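Long-range contacts in phosphodiesterase (Candida albicans, PDB 6CPU), which belongs to the cyclic nucleotide phosphodiesterase family, a largely helical fold of the HD superfamily whose metal site holds zinc and magnesium ions: residues F220-L225 against A474-V479; P272-R277 against S481-E486. All blocks are in the same frame, centred on the assembly; numbering follows the deposited sequence.

How the interactions relate
Both contacts lean on helix 470-495, about two turns apart on it, and their centres lie 11 Å apart on the same side of the chain's centre. Interaction 1 is buried. It joins the loop before helix 227-242 to the helix through an aromatic pair and two bridging waters. Interaction 2 is partly buried and lies closer to the metals. There a carboxylate binds two backbone N-H groups and a histidine directly. The two contacts also touch. Arg-277 of 272-277 reaches back to the carbonyl oxygens of Ala-222 and Leu-225, with probable hydrogen bonds from NE and NH2. The rings of Phe-273 and Trp-476 meet as well.

Interaction 1 (F220-L225 against A474-V479); sequences FPAHNL and AQWAMV
His-223 points the edge of its ring at the face of Trp-476, an edge-to-face (T-shaped) aromatic pair in the largely helical phosphodiesterase fold. It joins the 3-10 turn 222-224 to helix 470-495. The planes stand at 62° and the centroids lie 4.2 Å apart, taking the six-membered ring of the indole. NE2 of His-223 sits over the middle of the indole, 3.2 Å from CD2 of Trp-476, and CE1 lies above CE3. CB of His-223 points to the helix, and CG, anti to its carbonyl carbon (chi1 -55°), starts the ring in the direction of the indole. Ala-222 adds its methyl group, with CB 3.6 Å from CZ2 of Trp-476. The side chain of Gln-475 runs antiparallel alongside His-223, with amide and imidazole planes 73° apart. Its CB lies 3.5 Å from CD2 of His-223. NE2 of Gln-475 is held by the carbonyl of Pro-512. OE1 accepts from a water that also donates to OD1 of Asn-224 and weakly accepts from N of His-223. A second water lies at the indole edge, in its plane. It accepts from NE1 of Trp-476 at 2.8 Å and donates to the carbonyl O of Phe-220.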
ATOM      1  N   PHE A 220      -8.142  14.861   3.171  1.00 29.40           N
ATOM      2  CA  PHE A 220      -8.564  13.569   2.648  1.00 27.29           C
ATOM      3  C   PHE A 220      -8.991  12.677   3.803  1.00 26.27           C
ATOM      4  O   PHE A 220      -8.155  12.339   4.654  1.00 25.93           O
ATOM      5  CB  PHE A 220      -7.401  12.945   1.879  1.00 27.84           C
ATOM      6  CG  PHE A 220      -7.733  11.640   1.192  1.00 26.31           C
ATOM      7  CD1 PHE A 220      -8.778  11.559   0.294  1.00 26.91           C
ATOM      8  CD2 PHE A 220      -6.962  10.500   1.421  1.00 26.19           C
ATOM      9  CE1 PHE A 220      -9.076  10.358  -0.346  1.00 27.54           C
ATOM     10  CE2 PHE A 220      -7.251   9.303   0.786  1.00 25.86           C
ATOM     11  CZ  PHE A 220      -8.305   9.229  -0.105  1.00 26.13           C
ATOM     12  N   PRO A 221     -10.289  12.298   3.858  1.00 24.97           N
ATOM     13  CA  PRO A 221     -10.822  11.633   5.034  1.00 25.85           C
ATOM     14  C   PRO A 221     -10.521  10.132   5.024  1.00 26.29           C
ATOM     15  O   PRO A 221     -11.431   9.310   5.157  1.00 25.27           O
ATOM     16  CB  PRO A 221     -12.324  11.888   4.915  1.00 26.14           C
ATOM     17  CG  PRO A 221     -12.557  11.854   3.444  1.00 25.77           C
ATOM     18  CD  PRO A 221     -11.336  12.492   2.831  1.00 25.37           C
ATOM     19  N   ALA A 222      -9.236   9.791   4.908  1.00 27.33           N
ATOM     20  CA  ALA A 222      -8.811   8.402   4.713  1.00 26.62           C
ATOM     21  C   ALA A 222      -9.422   7.453   5.726  1.00 25.42           C
ATOM     22  O   ALA A 222      -9.780   6.329   5.380  1.00 23.86           O
ATOM     23  CB  ALA A 222      -7.295   8.303   4.765  1.00 26.99           C
ATOM     24  N   HIS A 223      -9.558   7.893   6.977  1.00 24.97           N
ATOM     25  CA  HIS A 223     -10.021   6.999   8.034  1.00 25.65           C
ATOM     26  C   HIS A 223     -11.508   6.707   8.018  1.00 26.37           C
ATOM     27  O   HIS A 223     -11.963   5.796   8.697  1.00 26.49           O
ATOM     28  CB  HIS A 223      -9.588   7.525   9.398  1.00 26.46           C
ATOM     29  CG  HIS A 223      -8.123   7.748   9.484  1.00 26.66           C
ATOM     30  ND1 HIS A 223      -7.222   6.716   9.641  1.00 28.37           N
ATOM     31  CD2 HIS A 223      -7.392   8.876   9.364  1.00 27.96           C
ATOM     32  CE1 HIS A 223      -5.996   7.206   9.630  1.00 28.06           C
ATOM     33  NE2 HIS A 223      -6.073   8.514   9.467  1.00 29.00           N
ATOM     34  N   ASN A 224     -12.257   7.477   7.243  1.00 27.31           N
ATOM     35  CA  ASN A 224     -13.668   7.216   7.027  1.00 28.76           C
ATOM     36  C   ASN A 224     -13.921   6.445   5.742  1.00 28.24           C
ATOM     37  O   ASN A 224     -15.073   6.235   5.380  1.00 30.08           O
ATOM     38  CB  ASN A 224     -14.419   8.543   6.972  1.00 31.73           C
ATOM     39  CG  ASN A 224     -14.174   9.374   8.204  1.00 34.93           C
ATOM     40  OD1 ASN A 224     -13.438  10.364   8.173  1.00 37.73           O
ATOM     41  ND2 ASN A 224     -14.733   8.931   9.317  1.00 38.00           N
ATOM     42  N   LEU A 225     -12.862   6.030   5.051  1.00 25.50           N
ATOM     43  CA  LEU A 225     -13.022   5.293   3.798  1.00 24.09           C
ATOM     44  C   LEU A 225     -12.622   3.845   4.012  1.00 22.97           C
ATOM     45  O   LEU A 225     -11.575   3.555   4.593  1.00 21.92           O
ATOM     46  CB  LEU A 225     -12.186   5.911   2.682  1.00 23.90           C
ATOM     47  CG  LEU A 225     -12.418   7.392   2.396  1.00 24.31           C
ATOM     48  CD1 LEU A 225     -11.416   7.859   1.368  1.00 23.79           C
ATOM     49  CD2 LEU A 225     -13.845   7.646   1.928  1.00 25.04           C
ATOM     50  N   ALA A 474      -4.347  14.438  13.374  1.00 32.44           N
ATOM     51  CA  ALA A 474      -4.386  13.764  14.666  1.00 32.82           C
ATOM     52  C   ALA A 474      -4.806  12.301  14.555  1.00 32.07           C
ATOM     53  O   ALA A 474      -4.302  11.461  15.292  1.00 32.30           O
ATOM     54  CB  ALA A 474      -5.327  14.488  15.619  1.00 34.00           C
ATOM     55  N   GLN A 475      -5.748  12.007  13.665  1.00 29.58           N
ATOM     56  CA  GLN A 475      -6.196  10.618  13.455  1.00 28.43           C
ATOM     57  C   GLN A 475      -5.021   9.753  12.999  1.00 25.84           C
ATOM     58  O   GLN A 475      -4.843   8.646  13.483  1.00 27.30           O
ATOM     59  CB  GLN A 475      -7.311  10.560  12.408  1.00 28.42           C
ATOM     60  CG  GLN A 475      -8.648  11.107  12.885  1.00 29.51           C
ATOM     61  CD  GLN A 475      -9.715  11.048  11.814  1.00 29.75           C
ATOM     62  OE1 GLN A 475      -9.451  11.322  10.641  1.00 31.91           O
ATOM     63  NE2 GLN A 475     -10.927  10.714  12.212  1.00 31.40           N
ATOM     64  N   TRP A 476      -4.228  10.278  12.074  1.00 25.31           N
ATOM     65  CA  TRP A 476      -3.016   9.598  11.597  1.00 26.51           C
ATOM     66  C   TRP A 476      -2.001   9.396  12.723  1.00 27.88           C
ATOM     67  O   TRP A 476      -1.401   8.338  12.837  1.00 28.20           O
ATOM     68  CB  TRP A 476      -2.365  10.384  10.461  1.00 26.10           C
ATOM     69  CG  TRP A 476      -3.035  10.202   9.137  1.00 28.07           C
ATOM     70  CD1 TRP A 476      -3.714  11.144   8.409  1.00 29.01           C
ATOM     71  CD2 TRP A 476      -3.086   8.998   8.375  1.00 28.74           C
ATOM     72  NE1 TRP A 476      -4.183  10.593   7.239  1.00 29.96           N
ATOM     73  CE2 TRP A 476      -3.813   9.277   7.195  1.00 29.40           C
ATOM     74  CE3 TRP A 476      -2.592   7.706   8.577  1.00 29.21           C
ATOM     75  CZ2 TRP A 476      -4.056   8.307   6.223  1.00 30.00           C
ATOM     76  CZ3 TRP A 476      -2.834   6.742   7.601  1.00 29.70           C
ATOM     77  CH2 TRP A 476      -3.567   7.049   6.449  1.00 28.80           C
ATOM     78  N   ALA A 477      -1.815  10.419  13.559  1.00 28.69           N
ATOM     79  CA  ALA A 477      -0.890  10.325  14.687  1.00 29.34           C
ATOM     80  C   ALA A 477      -1.255   9.183  15.615  1.00 29.69           C
ATOM     81  O   ALA A 477      -0.385   8.494  16.151  1.00 28.66           O
ATOM     82  CB  ALA A 477      -0.855  11.641  15.461  1.00 31.47           C
ATOM     83  N   MET A 478      -2.550   8.991  15.818  1.00 29.00           N
ATOM     84  CA  MET A 478      -3.046   7.906  16.630  1.00 30.97           C
ATOM     85  C   MET A 478      -2.719   6.518  16.062  1.00 29.64           C
ATOM     86  O   MET A 478      -2.270   5.634  16.792  1.00 28.34           O
ATOM     87  CB  MET A 478      -4.560   8.042  16.779  1.00 33.23           C
ATOM     88  CG  MET A 478      -5.218   6.871  17.466  1.00 37.00           C
ATOM     89  SD  MET A 478      -6.830   7.345  18.105  1.00 44.85           S
ATOM     90  CE  MET A 478      -7.370   5.787  18.781  1.00 44.21           C
ATOM     91  N   VAL A 479      -2.991   6.302  14.779  1.00 29.24           N
ATOM     92  CA  VAL A 479      -2.721   4.976  14.204  1.00 27.35           C
ATOM     93  C   VAL A 479      -1.208   4.716  14.088  1.00 26.30           C
ATOM     94  O   VAL A 479      -0.766   3.586  14.294  1.00 24.78           O
ATOM     95  CB  VAL A 479      -3.492   4.724  12.886  1.00 28.15           C
ATOM     96  CG1 VAL A 479      -4.993   4.893  13.137  1.00 29.05           C
ATOM     97  CG2 VAL A 479      -3.019   5.626  11.759  1.00 28.62           C
TER
HETATM   98  O   HOH W   1      -5.396  11.977   5.095  1.00 33.13           O
HETATM   99  O   HOH W   2     -10.562  10.452   8.188  1.00 35.02           O

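Interaction 2 (P272-R277 against S481-E486); sequences PFHNFR and SREFAE
Glu-483 sends its carboxylate from helix 470-495 into the turn at Phe-273 and His-274, where three N-H groups grip it. OE1 takes two of them. N of Phe-273 donates to OE1 of Glu-483 at 2.8 Å, from the anti side and well above the carboxylate plane. N of His-274 donates to the same OE1 at 3.0 Å, from the syn side and nearer the plane. OE2 takes the third. ND1 of His-274 lies 2.6 Å from OE2 of Glu-483, and the bond is almost straight at 174°. OE2 lies in the imidazole plane, but the carboxylate is turned 47° from that ring. The two side chains cross at about a right angle. CG of Glu-483 is anti to the backbone N (chi1 -167°), and the extended chain beyond it carries the carboxylate away from the helix to the N-H groups of 273-274. The three bonds should fix the rotation of the carboxylate.

The ring of Phe-273 turns its edge to one face of the imidazole of His-274, with CD2 over the centre, 3.4 Å above the plane. His-353 also stacks on His-274. Pro-272 packs on the helix next to the carboxylate. Its CB touches CB of Arg-482 at 3.8 Å, and its CD lies against OE1 of Glu-483. Pro-272 and Glu-486 meet tip to tip, with CG of Pro-272 3.6 Å from OE2 of Glu-486. That carboxylate is held by Arg-127 and Tyr-508.

The side chain of His-274 is about 4 Å from the zinc ion and about 5 Å from the magnesium ion, and it touches the zinc ligand Asp-350. A histidine is thus backed by a glutamate beside the metal pair, as in the metal-centred active site of cyclic nucleotide phosphodiesterases.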
ATOM      1  N   PRO A 272      -1.456  -1.161  11.573  1.00 20.42           N
ATOM      2  CA  PRO A 272      -2.265   0.026  11.903  1.00 21.09           C
ATOM      3  C   PRO A 272      -1.983   1.223  11.007  1.00 20.27           C
ATOM      4  O   PRO A 272      -2.913   1.970  10.674  1.00 22.82           O
ATOM      5  CB  PRO A 272      -1.884   0.313  13.366  1.00 21.16           C
ATOM      6  CG  PRO A 272      -1.445  -0.999  13.892  1.00 20.83           C
ATOM      7  CD  PRO A 272      -0.712  -1.650  12.743  1.00 21.07           C
ATOM      8  N   PHE A 273      -0.727   1.426  10.620  1.00 20.32           N
ATOM      9  CA  PHE A 273      -0.349   2.560   9.795  1.00 20.75           C
ATOM     10  C   PHE A 273       0.028   2.225   8.350  1.00 20.94           C
ATOM     11  O   PHE A 273      -0.570   2.770   7.427  1.00 19.73           O
ATOM     12  CB  PHE A 273       0.820   3.315  10.424  1.00 21.26           C
ATOM     13  CG  PHE A 273       1.156   4.591   9.716  1.00 21.80           C
ATOM     14  CD1 PHE A 273       0.558   5.776  10.097  1.00 22.37           C
ATOM     15  CD2 PHE A 273       2.068   4.618   8.674  1.00 23.96           C
ATOM     16  CE1 PHE A 273       0.857   6.955   9.461  1.00 23.62           C
ATOM     17  CE2 PHE A 273       2.365   5.794   8.019  1.00 23.80           C
ATOM     18  CZ  PHE A 273       1.761   6.978   8.423  1.00 24.41           C
ATOM     19  N   HIS A 274       1.040   1.367   8.170  1.00 20.79           N
ATOM     20  CA  HIS A 274       1.567   1.025   6.827  1.00 21.07           C
ATOM     21  C   HIS A 274       0.720  -0.005   6.087  1.00 19.56           C
ATOM     22  O   HIS A 274       1.163  -1.113   5.798  1.00 20.04           O
ATOM     23  CB  HIS A 274       3.028   0.570   6.932  1.00 21.38           C
ATOM     24  CG  HIS A 274       3.958   1.679   7.310  1.00 21.49           C
ATOM     25  ND1 HIS A 274       4.402   1.873   8.601  1.00 22.54           N
ATOM     26  CD2 HIS A 274       4.487   2.683   6.576  1.00 22.77           C
ATOM     27  CE1 HIS A 274       5.187   2.938   8.638  1.00 22.81           C
ATOM     28  NE2 HIS A 274       5.249   3.451   7.422  1.00 23.79           N
ATOM     29  N   ASN A 275      -0.506   0.392   5.793  1.00 19.38           N
ATOM     30  CA  ASN A 275      -1.480  -0.454   5.098  1.00 18.78           C
ATOM     31  C   ASN A 275      -1.878   0.208   3.789  1.00 18.31           C
ATOM     32  O   ASN A 275      -1.266   1.192   3.374  1.00 17.53           O
ATOM     33  CB  ASN A 275      -2.675  -0.711   5.995  1.00 18.52           C
ATOM     34  CG  ASN A 275      -3.315   0.570   6.490  1.00 18.75           C
ATOM     35  OD1 ASN A 275      -3.202   1.615   5.873  1.00 19.27           O
ATOM     36  ND2 ASN A 275      -3.958   0.485   7.617  1.00 19.73           N
ATOM     37  N   PHE A 276      -2.860  -0.361   3.111  1.00 17.91           N
ATOM     38  CA  PHE A 276      -3.302   0.167   1.811  1.00 18.24           C
ATOM     39  C   PHE A 276      -3.846   1.597   1.960  1.00 18.35           C
ATOM     40  O   PHE A 276      -3.642   2.428   1.085  1.00 18.17           O
ATOM     41  CB  PHE A 276      -4.357  -0.754   1.253  1.00 18.15           C
ATOM     42  CG  PHE A 276      -4.878  -0.349  -0.084  1.00 18.14           C
ATOM     43  CD1 PHE A 276      -4.032  -0.256  -1.168  1.00 18.27           C
ATOM     44  CD2 PHE A 276      -6.244  -0.132  -0.267  1.00 18.63           C
ATOM     45  CE1 PHE A 276      -4.526   0.112  -2.410  1.00 18.47           C
ATOM     46  CE2 PHE A 276      -6.742   0.216  -1.514  1.00 18.27           C
ATOM     47  CZ  PHE A 276      -5.883   0.337  -2.575  1.00 18.56           C
ATOM     48  N   ARG A 277      -4.487   1.880   3.085  1.00 19.50           N
ATOM     49  CA  ARG A 277      -5.005   3.237   3.358  1.00 19.50           C
ATOM     50  C   ARG A 277      -3.884   4.293   3.327  1.00 19.81           C
ATOM     51  O   ARG A 277      -4.080   5.368   2.749  1.00 20.56           O
ATOM     52  CB  ARG A 277      -5.805   3.280   4.668  1.00 19.45           C
ATOM     53  CG  ARG A 277      -6.323   4.658   5.089  1.00 19.51           C
ATOM     54  CD  ARG A 277      -7.225   4.615   6.314  1.00 20.09           C
ATOM     55  NE  ARG A 277      -8.417   3.823   6.044  1.00 20.31           N
ATOM     56  CZ  ARG A 277      -8.608   2.559   6.394  1.00 20.32           C
ATOM     57  NH1 ARG A 277      -7.720   1.891   7.133  1.00 21.34           N
ATOM     58  NH2 ARG A 277      -9.720   1.958   6.017  1.00 21.62           N
ATOM     59  N   SER A 481       1.003   5.792  16.258  1.00 28.56           N
ATOM     60  CA  SER A 481       1.325   5.341  17.619  1.00 27.85           C
ATOM     61  C   SER A 481       0.950   3.891  17.906  1.00 27.70           C
ATOM     62  O   SER A 481       1.662   3.205  18.645  1.00 26.38           O
ATOM     63  CB  SER A 481       0.677   6.261  18.667  1.00 30.36           C
ATOM     64  OG  SER A 481       1.034   7.600  18.399  1.00 32.45           O
ATOM     65  N   ARG A 482      -0.162   3.407  17.346  1.00 26.38           N
ATOM     66  CA  ARG A 482      -0.534   2.010  17.554  1.00 26.44           C
ATOM     67  C   ARG A 482       0.538   1.079  16.978  1.00 25.30           C
ATOM     68  O   ARG A 482       0.909   0.087  17.618  1.00 25.06           O
ATOM     69  CB  ARG A 482      -1.882   1.668  16.918  1.00 27.67           C
ATOM     70  CG  ARG A 482      -3.079   2.333  17.563  1.00 28.59           C
ATOM     71  CD  ARG A 482      -4.319   2.087  16.739  1.00 30.09           C
ATOM     72  NE  ARG A 482      -5.555   2.442  17.444  1.00 30.93           N
ATOM     73  CZ  ARG A 482      -6.775   2.274  16.941  1.00 32.21           C
ATOM     74  NH1 ARG A 482      -6.937   1.754  15.722  1.00 29.59           N
ATOM     75  NH2 ARG A 482      -7.845   2.630  17.660  1.00 32.76           N
ATOM     76  N   GLU A 483       1.009   1.401  15.781  1.00 24.77           N
ATOM     77  CA  GLU A 483       2.019   0.574  15.115  1.00 25.30           C
ATOM     78  C   GLU A 483       3.356   0.645  15.859  1.00 25.58           C
ATOM     79  O   GLU A 483       4.004  -0.370  16.037  1.00 24.89           O
ATOM     80  CB  GLU A 483       2.177   0.970  13.651  1.00 24.09           C
ATOM     81  CG  GLU A 483       2.976  -0.042  12.853  1.00 24.56           C
ATOM     82  CD  GLU A 483       2.875   0.168  11.351  1.00 23.60           C
ATOM     83  OE1 GLU A 483       1.754   0.108  10.785  1.00 21.93           O
ATOM     84  OE2 GLU A 483       3.931   0.389  10.741  1.00 24.76           O
ATOM     85  N   PHE A 484       3.741   1.837  16.314  1.00 27.26           N
ATOM     86  CA  PHE A 484       4.910   2.004  17.193  1.00 29.58           C
ATOM     87  C   PHE A 484       4.831   1.101  18.421  1.00 27.76           C
ATOM     88  O   PHE A 484       5.817   0.443  18.760  1.00 27.64           O
ATOM     89  CB  PHE A 484       5.075   3.474  17.621  1.00 31.44           C
ATOM     90  CG  PHE A 484       6.281   3.726  18.502  1.00 37.48           C
ATOM     91  CD1 PHE A 484       7.484   4.172  17.952  1.00 39.37           C
ATOM     92  CD2 PHE A 484       6.216   3.521  19.884  1.00 39.19           C
ATOM     93  CE1 PHE A 484       8.593   4.404  18.758  1.00 41.01           C
ATOM     94  CE2 PHE A 484       7.325   3.749  20.690  1.00 40.64           C
ATOM     95  CZ  PHE A 484       8.511   4.192  20.129  1.00 41.30           C
ATOM     96  N   ALA A 485       3.671   1.058  19.077  1.00 26.55           N
ATOM     97  CA  ALA A 485       3.485   0.228  20.279  1.00 26.11           C
ATOM     98  C   ALA A 485       3.587  -1.271  19.988  1.00 25.21           C
ATOM     99  O   ALA A 485       4.088  -2.035  20.805  1.00 22.42           O
ATOM    100  CB  ALA A 485       2.143   0.536  20.941  1.00 26.74           C
ATOM    101  N   GLU A 486       3.090  -1.691  18.821  1.00 23.69           N
ATOM    102  CA  GLU A 486       3.242  -3.083  18.402  1.00 23.18           C
ATOM    103  C   GLU A 486       4.716  -3.439  18.187  1.00 23.38           C
ATOM    104  O   GLU A 486       5.148  -4.526  18.565  1.00 24.37           O
ATOM    105  CB  GLU A 486       2.422  -3.363  17.136  1.00 23.54           C
ATOM    106  CG  GLU A 486       0.903  -3.304  17.347  1.00 23.60           C
ATOM    107  CD  GLU A 486       0.117  -3.727  16.100  1.00 24.51           C
ATOM    108  OE1 GLU A 486       0.783  -4.004  15.075  1.00 23.67           O
ATOM    109  OE2 GLU A 486      -1.139  -3.803  16.151  1.00 23.03           O
TER